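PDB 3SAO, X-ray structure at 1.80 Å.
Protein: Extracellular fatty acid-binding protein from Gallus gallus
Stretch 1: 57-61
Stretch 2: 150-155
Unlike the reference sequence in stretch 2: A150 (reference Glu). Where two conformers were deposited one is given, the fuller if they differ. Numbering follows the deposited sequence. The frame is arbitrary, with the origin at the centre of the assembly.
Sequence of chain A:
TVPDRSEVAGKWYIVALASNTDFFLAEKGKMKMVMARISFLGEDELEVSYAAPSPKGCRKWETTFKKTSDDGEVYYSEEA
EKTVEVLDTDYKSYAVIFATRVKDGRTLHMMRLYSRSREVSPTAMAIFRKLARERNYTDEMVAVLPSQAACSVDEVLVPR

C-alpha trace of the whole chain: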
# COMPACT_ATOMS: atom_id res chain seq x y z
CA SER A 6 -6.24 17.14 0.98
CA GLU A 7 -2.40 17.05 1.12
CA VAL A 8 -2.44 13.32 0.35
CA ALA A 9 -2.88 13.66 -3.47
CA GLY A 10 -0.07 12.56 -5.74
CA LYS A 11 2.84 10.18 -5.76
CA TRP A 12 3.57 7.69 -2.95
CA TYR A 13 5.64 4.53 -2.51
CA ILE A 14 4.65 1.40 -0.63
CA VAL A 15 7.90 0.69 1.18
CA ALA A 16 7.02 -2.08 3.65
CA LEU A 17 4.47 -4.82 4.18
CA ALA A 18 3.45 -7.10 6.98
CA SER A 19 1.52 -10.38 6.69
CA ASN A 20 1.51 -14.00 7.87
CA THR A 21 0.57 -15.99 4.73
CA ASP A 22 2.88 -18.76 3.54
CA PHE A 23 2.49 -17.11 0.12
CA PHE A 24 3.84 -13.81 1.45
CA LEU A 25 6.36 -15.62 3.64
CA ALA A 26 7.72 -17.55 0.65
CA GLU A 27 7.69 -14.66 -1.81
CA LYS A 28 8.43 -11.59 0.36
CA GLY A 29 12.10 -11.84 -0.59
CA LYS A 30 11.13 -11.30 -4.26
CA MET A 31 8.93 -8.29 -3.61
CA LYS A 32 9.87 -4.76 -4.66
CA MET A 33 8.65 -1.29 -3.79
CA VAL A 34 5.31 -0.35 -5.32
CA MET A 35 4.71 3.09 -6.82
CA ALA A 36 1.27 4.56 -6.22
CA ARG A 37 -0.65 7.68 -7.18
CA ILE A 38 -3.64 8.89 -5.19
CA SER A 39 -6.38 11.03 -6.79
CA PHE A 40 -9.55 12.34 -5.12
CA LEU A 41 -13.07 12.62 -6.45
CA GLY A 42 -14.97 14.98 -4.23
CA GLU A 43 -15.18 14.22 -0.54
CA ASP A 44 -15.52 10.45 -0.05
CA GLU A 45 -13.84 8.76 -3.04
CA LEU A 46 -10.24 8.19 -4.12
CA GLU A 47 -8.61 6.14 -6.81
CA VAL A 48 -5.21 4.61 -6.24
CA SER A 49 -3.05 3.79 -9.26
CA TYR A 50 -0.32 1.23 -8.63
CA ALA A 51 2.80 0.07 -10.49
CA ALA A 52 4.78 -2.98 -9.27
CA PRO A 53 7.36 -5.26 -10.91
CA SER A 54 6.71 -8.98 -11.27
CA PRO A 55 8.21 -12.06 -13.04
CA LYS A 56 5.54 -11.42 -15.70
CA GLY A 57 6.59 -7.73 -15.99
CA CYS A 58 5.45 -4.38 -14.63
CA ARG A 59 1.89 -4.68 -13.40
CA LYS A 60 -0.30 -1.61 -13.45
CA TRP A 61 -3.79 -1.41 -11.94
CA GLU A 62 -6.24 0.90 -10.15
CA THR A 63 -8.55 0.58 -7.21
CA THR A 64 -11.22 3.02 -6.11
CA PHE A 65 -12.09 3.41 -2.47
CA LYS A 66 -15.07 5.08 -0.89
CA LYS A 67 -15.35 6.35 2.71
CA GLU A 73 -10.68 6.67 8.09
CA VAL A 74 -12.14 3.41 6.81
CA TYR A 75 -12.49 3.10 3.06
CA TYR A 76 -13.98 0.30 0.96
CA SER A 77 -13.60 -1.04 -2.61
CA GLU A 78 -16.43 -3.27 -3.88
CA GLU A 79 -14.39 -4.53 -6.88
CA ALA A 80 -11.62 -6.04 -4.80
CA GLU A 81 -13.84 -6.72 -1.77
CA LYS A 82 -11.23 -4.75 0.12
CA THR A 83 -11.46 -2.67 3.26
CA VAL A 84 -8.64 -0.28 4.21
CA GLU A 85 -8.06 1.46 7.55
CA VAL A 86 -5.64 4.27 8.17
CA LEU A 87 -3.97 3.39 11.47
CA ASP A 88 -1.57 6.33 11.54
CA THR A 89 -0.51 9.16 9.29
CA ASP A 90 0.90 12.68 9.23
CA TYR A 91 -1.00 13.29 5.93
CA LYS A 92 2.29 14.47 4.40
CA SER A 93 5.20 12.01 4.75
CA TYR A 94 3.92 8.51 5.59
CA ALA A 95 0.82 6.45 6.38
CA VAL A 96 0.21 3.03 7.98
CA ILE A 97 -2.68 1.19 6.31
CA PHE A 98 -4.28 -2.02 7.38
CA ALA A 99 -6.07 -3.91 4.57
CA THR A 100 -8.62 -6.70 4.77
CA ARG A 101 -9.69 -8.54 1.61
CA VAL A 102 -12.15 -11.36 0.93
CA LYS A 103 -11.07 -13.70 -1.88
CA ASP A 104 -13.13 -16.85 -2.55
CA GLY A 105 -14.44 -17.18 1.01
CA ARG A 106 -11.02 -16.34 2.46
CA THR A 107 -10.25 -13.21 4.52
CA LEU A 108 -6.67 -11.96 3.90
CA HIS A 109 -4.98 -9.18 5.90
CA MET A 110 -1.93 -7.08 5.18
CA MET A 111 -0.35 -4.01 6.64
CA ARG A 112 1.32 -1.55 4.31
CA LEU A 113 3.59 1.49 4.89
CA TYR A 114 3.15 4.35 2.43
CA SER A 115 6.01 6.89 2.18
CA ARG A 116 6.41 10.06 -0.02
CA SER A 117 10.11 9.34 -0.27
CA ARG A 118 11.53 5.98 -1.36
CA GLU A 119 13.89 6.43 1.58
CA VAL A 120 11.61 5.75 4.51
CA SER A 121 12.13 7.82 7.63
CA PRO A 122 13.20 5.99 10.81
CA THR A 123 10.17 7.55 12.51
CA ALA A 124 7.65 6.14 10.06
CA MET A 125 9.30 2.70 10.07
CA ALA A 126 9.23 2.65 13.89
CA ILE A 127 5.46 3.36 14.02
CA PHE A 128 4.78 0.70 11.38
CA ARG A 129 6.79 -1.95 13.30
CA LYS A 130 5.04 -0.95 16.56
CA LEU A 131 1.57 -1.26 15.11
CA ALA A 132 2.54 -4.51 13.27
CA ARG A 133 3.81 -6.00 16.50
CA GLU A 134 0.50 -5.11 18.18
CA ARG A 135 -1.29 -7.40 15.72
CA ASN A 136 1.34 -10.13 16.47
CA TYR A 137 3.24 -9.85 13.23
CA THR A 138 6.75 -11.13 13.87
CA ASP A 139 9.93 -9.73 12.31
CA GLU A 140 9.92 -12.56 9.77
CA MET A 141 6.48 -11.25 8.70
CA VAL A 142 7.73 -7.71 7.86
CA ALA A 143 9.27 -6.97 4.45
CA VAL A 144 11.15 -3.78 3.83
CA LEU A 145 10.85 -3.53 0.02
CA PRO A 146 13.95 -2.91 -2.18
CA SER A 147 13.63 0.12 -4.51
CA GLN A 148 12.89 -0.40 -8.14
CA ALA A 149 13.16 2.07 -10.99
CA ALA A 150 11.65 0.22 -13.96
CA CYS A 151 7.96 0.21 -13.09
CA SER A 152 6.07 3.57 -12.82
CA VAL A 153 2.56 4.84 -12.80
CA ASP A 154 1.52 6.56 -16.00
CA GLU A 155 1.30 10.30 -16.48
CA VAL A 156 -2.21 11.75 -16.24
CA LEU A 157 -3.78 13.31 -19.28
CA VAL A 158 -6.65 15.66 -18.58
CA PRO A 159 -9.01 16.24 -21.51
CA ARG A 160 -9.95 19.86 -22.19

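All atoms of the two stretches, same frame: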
# COMPACT_ATOMS: atom_id res chain seq x y z
N GLY A 57 6.44 -9.15 -15.59
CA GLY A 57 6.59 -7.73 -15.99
C GLY A 57 5.85 -6.73 -15.10
O GLY A 57 5.10 -7.13 -14.22
N CYS A 58 6.04 -5.45 -15.41
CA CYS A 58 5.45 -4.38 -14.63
C CYS A 58 3.92 -4.54 -14.67
O CYS A 58 3.30 -4.69 -15.74
CB CYS A 58 5.96 -3.03 -15.16
SG CYS A 58 5.44 -1.50 -14.35
N ARG A 59 3.33 -4.58 -13.49
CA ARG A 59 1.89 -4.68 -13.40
C ARG A 59 1.33 -3.34 -13.00
O ARG A 59 1.78 -2.74 -12.02
CB ARG A 59 1.50 -5.73 -12.38
CG ARG A 59 1.95 -7.13 -12.77
CD ARG A 59 1.58 -8.13 -11.70
N LYS A 60 0.31 -2.89 -13.72
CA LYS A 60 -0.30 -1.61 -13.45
C LYS A 60 -1.79 -1.80 -13.29
O LYS A 60 -2.39 -2.47 -14.09
CB LYS A 60 0.01 -0.66 -14.61
CG LYS A 60 1.45 -0.24 -14.70
CD LYS A 60 1.62 0.76 -15.81
CE LYS A 60 3.07 0.85 -16.26
NZ LYS A 60 3.24 2.01 -17.19
N TRP A 61 -2.36 -1.24 -12.23
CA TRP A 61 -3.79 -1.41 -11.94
C TRP A 61 -4.27 -0.27 -11.03
O TRP A 61 -3.47 0.50 -10.51
CB TRP A 61 -4.08 -2.78 -11.29
CG TRP A 61 -3.69 -2.92 -9.88
CD1 TRP A 61 -4.51 -2.79 -8.78
CD2 TRP A 61 -2.38 -3.21 -9.35
NE1 TRP A 61 -3.79 -3.01 -7.63
CE2 TRP A 61 -2.49 -3.23 -7.95
CE3 TRP A 61 -1.12 -3.42 -9.93
CZ2 TRP A 61 -1.39 -3.49 -7.11
CZ3 TRP A 61 -0.05 -3.70 -9.10
CH2 TRP A 61 -0.19 -3.69 -7.70
N ALA A 150 12.06 0.58 -12.60
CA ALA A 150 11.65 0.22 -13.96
C ALA A 150 10.13 0.21 -14.16
O ALA A 150 9.64 0.05 -15.28
CB ALA A 150 12.22 -1.14 -14.33
N CYS A 151 9.39 0.34 -13.07
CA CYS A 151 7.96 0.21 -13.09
C CYS A 151 7.32 1.45 -12.46
O CYS A 151 7.43 1.60 -11.24
CB CYS A 151 7.64 -1.06 -12.32
SG CYS A 151 5.98 -1.64 -12.41
N SER A 152 6.68 2.31 -13.27
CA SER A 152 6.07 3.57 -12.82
C SER A 152 4.61 3.68 -13.18
O SER A 152 4.15 3.20 -14.19
CB SER A 152 6.76 4.77 -13.47
OG SER A 152 8.08 4.88 -13.04
N VAL A 153 3.87 4.45 -12.39
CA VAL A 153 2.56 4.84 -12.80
C VAL A 153 2.64 5.78 -14.00
O VAL A 153 3.57 6.58 -14.15
CB VAL A 153 1.79 5.51 -11.67
CG1 VAL A 153 1.69 4.50 -10.46
CG2 VAL A 153 2.47 6.77 -11.29
N ASP A 154 1.58 5.78 -14.77
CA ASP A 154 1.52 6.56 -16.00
C ASP A 154 1.33 8.04 -15.67
O ASP A 154 0.82 8.38 -14.62
CB ASP A 154 0.36 6.09 -16.86
CG ASP A 154 0.50 4.65 -17.30
OD1 ASP A 154 1.63 4.16 -17.50
OD2 ASP A 154 -0.56 4.02 -17.50
N GLU A 155 1.70 8.90 -16.59
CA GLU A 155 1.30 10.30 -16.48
C GLU A 155 -0.22 10.45 -16.67
O GLU A 155 -0.91 9.53 -17.17
CB GLU A 155 2.11 11.18 -17.44
CG GLU A 155 2.19 10.74 -18.86
CD GLU A 155 2.90 11.75 -19.77
OE1 GLU A 155 2.52 11.88 -20.94
OE2 GLU A 155 3.86 12.40 -19.32

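The first stretch enters from a loop and settles into a strand at R59, a strand that runs on beyond W61; the second, 150-155, has no regular secondary structure, although from C151 onward its backbone is extended, with phi/psi values such as -124/153 at S152 and -75/158 at D154. The two stretches come closest at the cysteines, where C58 CA and C151 CA lie 5.5 Å apart, and they have moved apart by the next matched pair, K60 CA to V153 CA at 7.1 Å. No backbone-to-backbone hydrogen bond joins them, so this is not a sheet edge being extended. Side chains make the connection, and they do so across at least 92 residues of sequence, with only 231 Å² buried in total.

G57 lies in the loop before the strand and does not touch the other stretch. Its phi/psi of 101/177 would jam a CB against the carbonyl oxygen of the residue before it, so the backbone here calls for glycine. From C58 on, the alternation of an extended chain sorts the side chains: C58 and K60 point toward the second stretch, while R59 between them points away. R59, whose side chain is modelled only as far as CD, comes near the partner mainly through its backbone, with R59 N 4.1 Å from C151 SG.

The disulfide is the covalent anchor. C58 SG and C151 SG are 2.0 Å apart, and the chi3 of 87° is close to the 90° at which a disulfide is least strained. Both cysteines take the t rotamer in the conformer given here; a second conformer was deposited for each. The bond is reached from unlike starting directions, since the CB of C58 points toward the other stretch and that of C151 sideways. The two ends also differ in setting, with C151 buried and C58 exposed, so the bridge joins an exposed cysteine to a buried one.

Two residues along, K60 adds a polar clasp. Its chi1 is m and the remaining three chi angles are all t, giving a nearly extended chain that carries the amine across to the second stretch. There K60 NZ donates a hydrogen bond to D154 OD1 at 2.7 Å, which is also a salt bridge. The aspartate's CB points sideways, but its m rotamer brings the carboxylate nearer to the lysine. On the way the lysine passes the backbone of S152: K60 CE sits 3.3 Å from S152 O, and K60 NZ makes a weak hydrogen bond to that same S152 O at 3.4 Å. The side chain of S152 points away, so its contribution to the clasp is the carbonyl.

The rule to be read here is economical. One disulfide joins the stretches where the backbones are near, and one long charged side chain spans the gap where they have separated. W61 and E155, at the far ends, and A150, which differs from the reference sequence, make no contact across it.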